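Local coordinates for xylose isomerase-like TIM barrel (Anabaena variabilis ATCC 29413, PDB 2QW5), which probably acts as a sugar isomerase, holding a zinc ion and D-xylose in its TIM-barrel pocket, at residues 187-192 against 217-222; 125-130 against 245-250; 181-186 against 279-284. All coordinates share one frame; numbering follows the deposited sequence.

Interaction 1: 187-192 against 217-222; sequences HWETPG and SAHEIL. With XLS (D-xylose), chain C.
E189 brings its carboxylate up to the rim of the H219 imidazole, where OE2 lies at the ring edge near its plane, 3.4 Å from CE1. The two side chains cross at about a right angle, with the carboxylate plane turned 61° from the ring. E189 gets there with CG beside the backbone N (chi1 -60°) and an extended chain beyond it. The sugar joins from the same region: H219 NE2 donates to O1 of D-xylose at 3.2 Å, a clearly bent bond with an N-H...O angle of 135°, and E189 OE1 comes within 2.9 Å of that same O1. Y134 OH is hydrogen-bonded to E189 OE1, while R253 makes a long, weak ion pair with OE2.

Both segments sit at the C-terminal mouth of a TIM barrel. Residues 187-192 lie in the loop after strand 179-182, and helix 217-223, which carries the other segment, directly follows strand 211-216; E189 and H219 thus belong to the pocket wall around the sugar. Farther from the sugar the contact turns apolar and water-mediated. L222 CD2 approaches W188 CD1 obliquely at 4.2 Å, and H187 CE1 lies over one face of the indole, offset toward its rim. The adjacent NE2 of H187 is 2.7 Å from a water in the imidazole plane, which donates to L222 O at 2.9 Å. H187 ND1 is hydrogen-bonded to R294 O of the second subunit, whose W188 stacks on W188 here.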
loop_
_atom_site.group_PDB
_atom_site.type_symbol
_atom_site.label_atom_id
_atom_site.label_comp_id
_atom_site.label_asym_id
_atom_site.label_seq_id
_atom_site.Cartn_x
_atom_site.Cartn_y
_atom_site.Cartn_z
ATOM N N HIS A 187 8.085 1.168 -18.278
ATOM C CA HIS A 187 8.381 0.675 -16.919
ATOM C C HIS A 187 7.510 1.351 -15.836
ATOM O O HIS A 187 7.265 0.762 -14.798
ATOM C CB HIS A 187 9.845 0.943 -16.561
ATOM C CG HIS A 187 10.176 2.406 -16.412
ATOM N ND1 HIS A 187 10.215 3.039 -15.189
ATOM C CD2 HIS A 187 10.399 3.368 -17.338
ATOM C CE1 HIS A 187 10.488 4.315 -15.372
ATOM N NE2 HIS A 187 10.602 4.542 -16.665
ATOM N N TRP A 188 7.089 2.600 -16.069
ATOM C CA TRP A 188 6.184 3.277 -15.152
ATOM C C TRP A 188 4.869 2.552 -14.951
ATOM O O TRP A 188 4.289 2.672 -13.866
ATOM C CB TRP A 188 5.919 4.720 -15.573
ATOM C CG TRP A 188 7.010 5.675 -15.216
ATOM C CD1 TRP A 188 7.807 6.329 -16.071
ATOM C CD2 TRP A 188 7.422 6.076 -13.895
ATOM N NE1 TRP A 188 8.685 7.125 -15.391
ATOM C CE2 TRP A 188 8.453 7.012 -14.050
ATOM C CE3 TRP A 188 6.997 5.760 -12.601
ATOM C CZ2 TRP A 188 9.102 7.613 -12.953
ATOM C CZ3 TRP A 188 7.618 6.395 -11.508
ATOM C CH2 TRP A 188 8.670 7.294 -11.706
ATOM N N GLU A 189 4.389 1.845 -15.984
ATOM C CA GLU A 189 3.116 1.133 -15.941
ATOM C C GLU A 189 3.156 -0.373 -15.776
ATOM O O GLU A 189 2.186 -0.901 -15.303
ATOM C CB GLU A 189 2.312 1.399 -17.210
ATOM C CG GLU A 189 1.965 2.840 -17.474
ATOM C CD GLU A 189 1.196 3.006 -18.763
ATOM O OE1 GLU A 189 0.284 2.214 -19.041
ATOM O OE2 GLU A 189 1.472 3.973 -19.468
ATOM N N THR A 190 4.245 -1.070 -16.126
ATOM C CA THR A 190 4.195 -2.530 -16.109
ATOM C C THR A 190 5.621 -3.066 -16.064
ATOM O O THR A 190 6.499 -2.347 -16.480
ATOM C CB THR A 190 3.397 -3.018 -17.376
ATOM O OG1 THR A 190 2.847 -4.324 -17.137
ATOM C CG2 THR A 190 4.217 -2.968 -18.655
ATOM N N PRO A 191 5.857 -4.290 -15.532
ATOM C CA PRO A 191 7.240 -4.824 -15.422
ATOM C C PRO A 191 7.957 -5.177 -16.712
ATOM O O PRO A 191 9.199 -5.140 -16.754
ATOM C CB PRO A 191 7.064 -6.047 -14.534
ATOM C CG PRO A 191 5.680 -6.471 -14.802
ATOM C CD PRO A 191 4.899 -5.219 -14.906
ATOM N N GLY A 192 7.188 -5.500 -17.754
ATOM C CA GLY A 192 7.733 -5.788 -19.062
ATOM C C GLY A 192 6.719 -6.436 -19.973
ATOM O O GLY A 192 5.665 -6.811 -19.506
ATOM N N SER A 217 3.997 5.709 -29.602
ATOM C CA SER A 217 5.016 6.759 -29.469
ATOM C C SER A 217 5.319 7.165 -28.019
ATOM O O SER A 217 6.483 7.432 -27.702
ATOM C CB SER A 217 4.625 7.992 -30.282
ATOM O OG SER A 217 3.386 8.560 -29.818
ATOM N N ALA A 218 4.294 7.195 -27.145
ATOM C CA ALA A 218 4.493 7.511 -25.701
ATOM C C ALA A 218 5.437 6.498 -25.045
ATOM O O ALA A 218 6.401 6.897 -24.371
ATOM C CB ALA A 218 3.168 7.535 -24.947
ATOM N N HIS A 219 5.190 5.205 -25.285
ATOM C CA HIS A 219 6.073 4.129 -24.750
ATOM C C HIS A 219 7.439 4.112 -25.384
ATOM O O HIS A 219 8.441 3.860 -24.661
ATOM C CB HIS A 219 5.430 2.748 -24.801
ATOM C CG HIS A 219 4.115 2.685 -24.105
ATOM N ND1 HIS A 219 3.929 3.163 -22.827
ATOM C CD2 HIS A 219 2.923 2.194 -24.506
ATOM C CE1 HIS A 219 2.657 3.010 -22.490
ATOM N NE2 HIS A 219 2.040 2.370 -23.467
ATOM N N GLU A 220 7.524 4.422 -26.678
ATOM C CA GLU A 220 8.836 4.460 -27.379
ATOM C C GLU A 220 9.733 5.573 -26.827
ATOM O O GLU A 220 10.901 5.350 -26.501
ATOM C CB GLU A 220 8.663 4.618 -28.890
ATOM C CG GLU A 220 9.986 4.617 -29.705
ATOM C CD GLU A 220 10.818 3.387 -29.461
ATOM O OE1 GLU A 220 10.216 2.309 -29.302
ATOM O OE2 GLU A 220 12.067 3.497 -29.438
ATOM N N ILE A 221 9.151 6.751 -26.632
ATOM C CA ILE A 221 9.886 7.891 -26.100
ATOM C C ILE A 221 10.306 7.669 -24.649
ATOM O O ILE A 221 11.460 7.970 -24.315
ATOM C CB ILE A 221 9.066 9.173 -26.211
ATOM C CG1 ILE A 221 8.975 9.668 -27.662
ATOM C CG2 ILE A 221 9.780 10.337 -25.410
ATOM C CD1 ILE A 221 9.175 8.645 -28.888
ATOM N N LEU A 222 9.387 7.173 -23.796
ATOM C CA LEU A 222 9.690 6.979 -22.365
ATOM C C LEU A 222 10.778 5.961 -22.104
ATOM O O LEU A 222 11.552 6.153 -21.166
ATOM C CB LEU A 222 8.454 6.644 -21.508
ATOM C CG LEU A 222 7.779 7.868 -20.846
ATOM C CD1 LEU A 222 7.408 8.928 -21.887
ATOM C CD2 LEU A 222 6.575 7.484 -19.930
HETATM C C1 XLS C . -1.929 1.243 -21.526
HETATM C C2 XLS C . -2.424 -0.181 -21.742
HETATM C C3 XLS C . -3.512 -0.645 -20.709
HETATM C C4 XLS C . -4.599 -1.524 -21.295
HETATM O O1 XLS C . -0.588 1.700 -21.737
HETATM O O2 XLS C . -2.808 -0.404 -23.099
HETATM O O3 XLS C . -4.225 0.346 -19.967
HETATM O O4 XLS C . -3.989 -2.562 -22.008
HETATM O O HOH W 1 10.519 6.603 -18.456
#

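Interaction 2: 125-130 against 245-250; sequences IMMGPI and YVQVSP. With ZN (zinc ion), chain D.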
loop_
_atom_site.group_PDB
_atom_site.type_symbol
_atom_site.label_atom_id
_atom_site.label_comp_id
_atom_site.label_asym_id
_atom_site.label_seq_id
_atom_site.Cartn_x
_atom_site.Cartn_y
_atom_site.Cartn_z
ATOM N N ILE A 125 -7.479 -6.192 -35.829
ATOM C CA ILE A 125 -6.348 -5.900 -34.966
ATOM C C ILE A 125 -6.775 -6.005 -33.497
ATOM O O ILE A 125 -7.719 -5.311 -33.067
ATOM C CB ILE A 125 -5.779 -4.492 -35.209
ATOM C CG1 ILE A 125 -5.233 -4.329 -36.642
ATOM C CG2 ILE A 125 -4.644 -4.208 -34.239
ATOM C CD1 ILE A 125 -4.906 -2.883 -36.995
HETATM N N MSE A 126 -6.093 -6.891 -32.759
HETATM C CA MSE A 126 -6.234 -7.017 -31.295
HETATM C C MSE A 126 -4.854 -6.691 -30.757
HETATM O O MSE A 126 -3.866 -7.394 -31.096
HETATM C CB MSE A 126 -6.631 -8.422 -30.875
HETATM C CG MSE A 126 -6.823 -8.570 -29.359
HETATM SE SE MSE A 126 -7.519 -10.222 -28.865
HETATM C CE MSE A 126 -6.004 -11.038 -27.954
HETATM N N MSE A 127 -4.781 -5.665 -29.904
HETATM C CA MSE A 127 -3.492 -5.202 -29.362
HETATM C C MSE A 127 -3.500 -5.097 -27.861
HETATM O O MSE A 127 -4.557 -5.052 -27.255
HETATM C CB MSE A 127 -3.154 -3.809 -29.905
HETATM C CG MSE A 127 -4.241 -2.754 -29.589
HETATM SE SE MSE A 127 -3.441 -1.148 -29.170
HETATM C CE MSE A 127 -2.527 -1.521 -27.495
ATOM N N GLY A 128 -2.312 -5.078 -27.268
ATOM C CA GLY A 128 -2.186 -4.769 -25.855
ATOM C C GLY A 128 -1.166 -5.622 -25.157
ATOM O O GLY A 128 -0.417 -6.326 -25.820
ATOM N N PRO A 129 -1.105 -5.510 -23.808
ATOM C CA PRO A 129 -0.176 -6.235 -22.963
ATOM C C PRO A 129 -0.667 -7.678 -22.676
ATOM O O PRO A 129 -1.029 -8.023 -21.534
ATOM C CB PRO A 129 -0.123 -5.364 -21.711
ATOM C CG PRO A 129 -1.516 -4.776 -21.641
ATOM C CD PRO A 129 -1.960 -4.590 -23.013
ATOM N N ILE A 130 -0.559 -8.521 -23.711
ATOM C CA ILE A 130 -1.074 -9.884 -23.693
ATOM C C ILE A 130 -0.025 -10.995 -23.345
ATOM O O ILE A 130 -0.333 -12.179 -23.514
ATOM C CB ILE A 130 -1.844 -10.215 -24.996
ATOM C CG1 ILE A 130 -0.948 -10.161 -26.244
ATOM C CG2 ILE A 130 -3.096 -9.230 -25.162
ATOM C CD1 ILE A 130 -1.597 -10.666 -27.495
ATOM N N TYR A 245 0.517 -2.503 -36.153
ATOM C CA TYR A 245 -0.275 -1.344 -35.707
ATOM C C TYR A 245 0.606 -0.243 -35.164
ATOM O O TYR A 245 1.717 -0.508 -34.739
ATOM C CB TYR A 245 -1.217 -1.829 -34.615
ATOM C CG TYR A 245 -2.410 -0.959 -34.263
ATOM C CD1 TYR A 245 -3.330 -0.526 -35.226
ATOM C CD2 TYR A 245 -2.704 -0.693 -32.932
ATOM C CE1 TYR A 245 -4.508 0.188 -34.845
ATOM C CE2 TYR A 245 -3.856 0.023 -32.559
ATOM C CZ TYR A 245 -4.737 0.453 -33.502
ATOM O OH TYR A 245 -5.831 1.166 -33.094
ATOM N N VAL A 246 0.091 0.986 -35.144
ATOM C CA VAL A 246 0.856 2.171 -34.707
ATOM C C VAL A 246 -0.098 3.115 -33.978
ATOM O O VAL A 246 -1.200 3.360 -34.478
ATOM C CB VAL A 246 1.502 2.930 -35.895
ATOM C CG1 VAL A 246 2.123 4.259 -35.442
ATOM C CG2 VAL A 246 2.579 2.099 -36.566
ATOM N N GLN A 247 0.343 3.596 -32.804
ATOM C CA GLN A 247 -0.385 4.538 -31.975
ATOM C C GLN A 247 0.418 5.829 -31.745
ATOM O O GLN A 247 1.639 5.789 -31.511
ATOM C CB GLN A 247 -0.729 3.925 -30.644
ATOM C CG GLN A 247 -1.646 2.772 -30.714
ATOM C CD GLN A 247 -1.963 2.271 -29.339
ATOM O OE1 GLN A 247 -1.072 2.101 -28.518
ATOM N NE2 GLN A 247 -3.247 2.090 -29.054
ATOM N N VAL A 248 -0.260 6.974 -31.874
ATOM C CA VAL A 248 0.340 8.280 -31.604
ATOM C C VAL A 248 -0.290 8.734 -30.290
ATOM O O VAL A 248 -1.533 8.771 -30.145
ATOM C CB VAL A 248 0.187 9.318 -32.748
ATOM C CG1 VAL A 248 1.113 8.896 -33.916
ATOM C CG2 VAL A 248 -1.277 9.475 -33.183
ATOM N N SER A 249 0.583 9.060 -29.341
ATOM C CA SER A 249 0.192 9.429 -27.984
ATOM C C SER A 249 1.316 10.241 -27.392
ATOM O O SER A 249 2.488 9.825 -27.507
ATOM C CB SER A 249 0.027 8.173 -27.139
ATOM O OG SER A 249 -0.583 8.475 -25.910
ATOM N N PRO A 250 0.999 11.371 -26.727
ATOM C CA PRO A 250 2.059 12.204 -26.191
ATOM C C PRO A 250 2.660 11.556 -24.929
ATOM O O PRO A 250 2.058 10.639 -24.375
ATOM C CB PRO A 250 1.315 13.513 -25.892
ATOM C CG PRO A 250 0.000 13.103 -25.504
ATOM C CD PRO A 250 -0.319 11.908 -26.361
HETATM ZN ZN ZN D . -0.918 2.348 -26.144
HETATM O O HOH W 2 -0.957 2.485 -24.120
#
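The phenol ring of Y245 carries I125 CG2 over one face, 4.1 Å from the ring centroid and 18° off the normal, a CH-pi contact; at its edge lies the selenium of M127, a selenomethionine, 4.8 Å from the centroid and 77° off the normal. The second is a Met-aromatic contact of the edge type. Strands 125-128 and 243-248 are not neighbours in the closed sheet of this TIM barrel; the axes of 125-128 and 245-248 approach no closer than 9.6 Å, and the side chains meet across the barrel interior. I125 CD1 packs tightly, 3.3 Å from Y245 CD1, while CG2 covers the ring nearer CG. M127 places CG between its backbone N and carbonyl carbon (chi1 58°) and bends again farther out, which sets SE 3.6 Å from Y245 CE2. The same selenium meets Q247, arriving from the opposite direction, with SE 3.2 Å from NE2. E49 is hydrogen-bonded to both Y245 OH and Q247 NE2, which probably helps to set which end of the amide faces the metal. The amide oxygen, Q247 OE1, binds zinc at 2.4 Å, almost directly opposite the zinc-bound water.

Interaction 3: 181-186 against 279-284; sequences AIEPIT and AVEIFN. With ZN (zinc ion), chain D; XLS (D-xylose), chain C.
The backbones of 181-186 and 279-284 stay far apart, with the nearest CA pair, E183 and E281, separated by 12.9 Å as the chain leaves strands 179-182 and 278-280. What spans the gap is a zinc ion gripped by a glutamate from each segment. E183 OE2 and E281 OE1 each bind it at 2.1 Å, and the angle of about 174° at the zinc between the two oxygens puts them on opposite sides of the metal. Both residues swing CG away from the backbone N, chi1 being -169° in E183 and -164° in E281, and run out extended, so each chain spends its full length reaching the ion. Both carboxylates bind through one oxygen: E281 OE2 stands 3.3 Å from zinc and E183 OE1 farther still. The two like charges do not touch, and the cation between them probably offsets their repulsion.

The ion also holds a water at 2.0 Å, roughly perpendicular to the glutamate axis, and D216 and Q247 complete five donors. This water donates to O1 of D-xylose, linking metal and sugar through a single bridging molecule. E183 has a second task: its oxygen not bound to zinc, OE1, accepts a hydrogen bond from O2 of the sugar at 3.2 Å, so both oxygens of this carboxylate have a partner, zinc and sugar. Apolar contacts border the sugar, with F283 CZ 3.5 Å from its C1 in an oblique approach and I185 CD1 3.9 Å from its C2. Metal-bound carboxylates just beyond the barrel strands, with a bound sugar beside them, are consistent with the active site of a xylose isomerase-like TIM barrel.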
loop_
_atom_site.group_PDB
_atom_site.type_symbol
_atom_site.label_atom_id
_atom_site.label_comp_id
_atom_site.label_asym_id
_atom_site.label_seq_id
_atom_site.Cartn_x
_atom_site.Cartn_y
_atom_site.Cartn_z
ATOM N N ALA A 181 -1.223 -7.624 -31.964
ATOM C CA ALA A 181 -0.205 -6.539 -31.825
ATOM C C ALA A 181 0.158 -6.341 -30.369
ATOM O O ALA A 181 -0.530 -5.624 -29.665
ATOM C CB ALA A 181 -0.708 -5.254 -32.446
ATOM N N ILE A 182 1.248 -7.006 -29.922
ATOM C CA ILE A 182 1.760 -6.916 -28.553
ATOM C C ILE A 182 2.410 -5.552 -28.348
ATOM O O ILE A 182 3.143 -5.067 -29.207
ATOM C CB ILE A 182 2.796 -8.014 -28.209
ATOM C CG1 ILE A 182 2.238 -9.428 -28.420
ATOM C CG2 ILE A 182 3.240 -7.897 -26.731
ATOM C CD1 ILE A 182 3.337 -10.595 -28.316
ATOM N N GLU A 183 2.162 -4.949 -27.188
ATOM C CA GLU A 183 2.598 -3.586 -26.907
ATOM C C GLU A 183 3.753 -3.496 -25.895
ATOM O O GLU A 183 3.617 -3.973 -24.772
ATOM C CB GLU A 183 1.387 -2.787 -26.378
ATOM C CG GLU A 183 1.649 -1.276 -26.286
ATOM C CD GLU A 183 0.485 -0.495 -25.714
ATOM O OE1 GLU A 183 -0.403 -1.135 -25.082
ATOM O OE2 GLU A 183 0.498 0.766 -25.907
ATOM N N PRO A 184 4.905 -2.907 -26.304
ATOM C CA PRO A 184 5.918 -2.519 -25.326
ATOM C C PRO A 184 5.304 -1.356 -24.552
ATOM O O PRO A 184 4.745 -0.451 -25.175
ATOM C CB PRO A 184 7.090 -2.028 -26.174
ATOM C CG PRO A 184 6.788 -2.455 -27.559
ATOM C CD PRO A 184 5.328 -2.543 -27.668
ATOM N N ILE A 185 5.327 -1.435 -23.227
ATOM C CA ILE A 185 4.708 -0.415 -22.347
ATOM C C ILE A 185 5.767 0.036 -21.357
ATOM O O ILE A 185 6.493 -0.792 -20.849
ATOM C CB ILE A 185 3.483 -1.009 -21.627
ATOM C CG1 ILE A 185 2.320 -1.153 -22.617
ATOM C CG2 ILE A 185 3.022 -0.151 -20.435
ATOM C CD1 ILE A 185 1.106 -1.902 -22.104
ATOM N N THR A 186 5.806 1.319 -21.059
ATOM C CA THR A 186 6.772 1.910 -20.152
ATOM C C THR A 186 6.863 1.219 -18.807
ATOM O O THR A 186 5.864 0.719 -18.289
ATOM C CB THR A 186 6.496 3.428 -19.891
ATOM O OG1 THR A 186 7.498 3.938 -18.995
ATOM C CG2 THR A 186 5.111 3.699 -19.289
ATOM N N ALA A 279 -3.597 5.127 -34.813
ATOM C CA ALA A 279 -4.569 5.420 -33.742
ATOM C C ALA A 279 -4.106 6.506 -32.766
ATOM O O ALA A 279 -3.006 6.467 -32.295
ATOM C CB ALA A 279 -4.909 4.197 -32.980
ATOM N N VAL A 280 -4.969 7.494 -32.526
ATOM C CA VAL A 280 -4.754 8.520 -31.515
ATOM C C VAL A 280 -5.157 7.860 -30.188
ATOM O O VAL A 280 -6.307 7.479 -30.036
ATOM C CB VAL A 280 -5.665 9.763 -31.770
ATOM C CG1 VAL A 280 -5.702 10.691 -30.531
ATOM C CG2 VAL A 280 -5.208 10.486 -33.024
ATOM N N GLU A 281 -4.209 7.695 -29.261
ATOM C CA GLU A 281 -4.508 7.092 -27.962
ATOM C C GLU A 281 -4.291 8.087 -26.811
ATOM O O GLU A 281 -3.178 8.287 -26.346
ATOM C CB GLU A 281 -3.710 5.834 -27.737
ATOM C CG GLU A 281 -4.316 5.020 -26.573
ATOM C CD GLU A 281 -3.555 3.782 -26.286
ATOM O OE1 GLU A 281 -2.313 3.928 -26.171
ATOM O OE2 GLU A 281 -4.180 2.706 -26.144
ATOM N N ILE A 282 -5.385 8.706 -26.379
ATOM C CA ILE A 282 -5.388 9.685 -25.324
ATOM C C ILE A 282 -6.154 9.060 -24.123
ATOM O O ILE A 282 -7.315 8.613 -24.260
ATOM C CB ILE A 282 -6.065 11.015 -25.813
ATOM C CG1 ILE A 282 -5.201 11.659 -26.932
ATOM C CG2 ILE A 282 -6.266 12.006 -24.635
ATOM C CD1 ILE A 282 -5.812 12.932 -27.528
ATOM N N PHE A 283 -5.491 9.066 -22.969
ATOM C CA PHE A 283 -6.012 8.540 -21.715
ATOM C C PHE A 283 -6.611 9.723 -20.971
ATOM O O PHE A 283 -5.904 10.543 -20.420
ATOM C CB PHE A 283 -4.899 7.887 -20.892
ATOM C CG PHE A 283 -4.467 6.572 -21.437
ATOM C CD1 PHE A 283 -3.678 6.512 -22.568
ATOM C CD2 PHE A 283 -4.869 5.389 -20.845
ATOM C CE1 PHE A 283 -3.258 5.279 -23.097
ATOM C CE2 PHE A 283 -4.422 4.141 -21.371
ATOM C CZ PHE A 283 -3.635 4.123 -22.502
ATOM N N ASN A 284 -7.928 9.854 -20.987
ATOM C CA ASN A 284 -8.551 10.974 -20.267
ATOM C C ASN A 284 -8.405 10.771 -18.738
ATOM O O ASN A 284 -8.202 9.653 -18.268
ATOM C CB ASN A 284 -9.998 11.126 -20.737
ATOM C CG ASN A 284 -10.601 12.452 -20.366
ATOM O OD1 ASN A 284 -9.895 13.338 -19.884
ATOM N ND2 ASN A 284 -11.929 12.611 -20.600
HETATM ZN ZN ZN D . -0.918 2.348 -26.144
HETATM C C1 XLS C . -1.929 1.243 -21.526
HETATM C C2 XLS C . -2.424 -0.181 -21.742
HETATM C C3 XLS C . -3.512 -0.645 -20.709
HETATM C C4 XLS C . -4.599 -1.524 -21.295
HETATM O O1 XLS C . -0.588 1.700 -21.737
HETATM O O2 XLS C . -2.808 -0.404 -23.099
HETATM O O3 XLS C . -4.225 0.346 -19.967
HETATM O O4 XLS C . -3.989 -2.562 -22.008
HETATM O O HOH W 2 -0.957 2.485 -24.120
#

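Following the chain, strand 125-128 comes first, then 181-186 and directly after it 187-192; the partners follow as 217-222, 245-250 and 279-284. Interaction 1 closes the shortest loop and lies wholly within the spans of the other two. Interaction 2 closes next, at 245-250, after interaction 3 has already opened, so these two cross. Interaction 2 ties the fourth and seventh strands by side chains across the interior; interaction 3 links the ends of the fifth and eighth through zinc, while interaction 1 joins two elements at the barrel mouth. Direct links connect them: S217 N and OG probably bond to Q247 O and S249 O, and M126 O to A181 N between neighbouring strands.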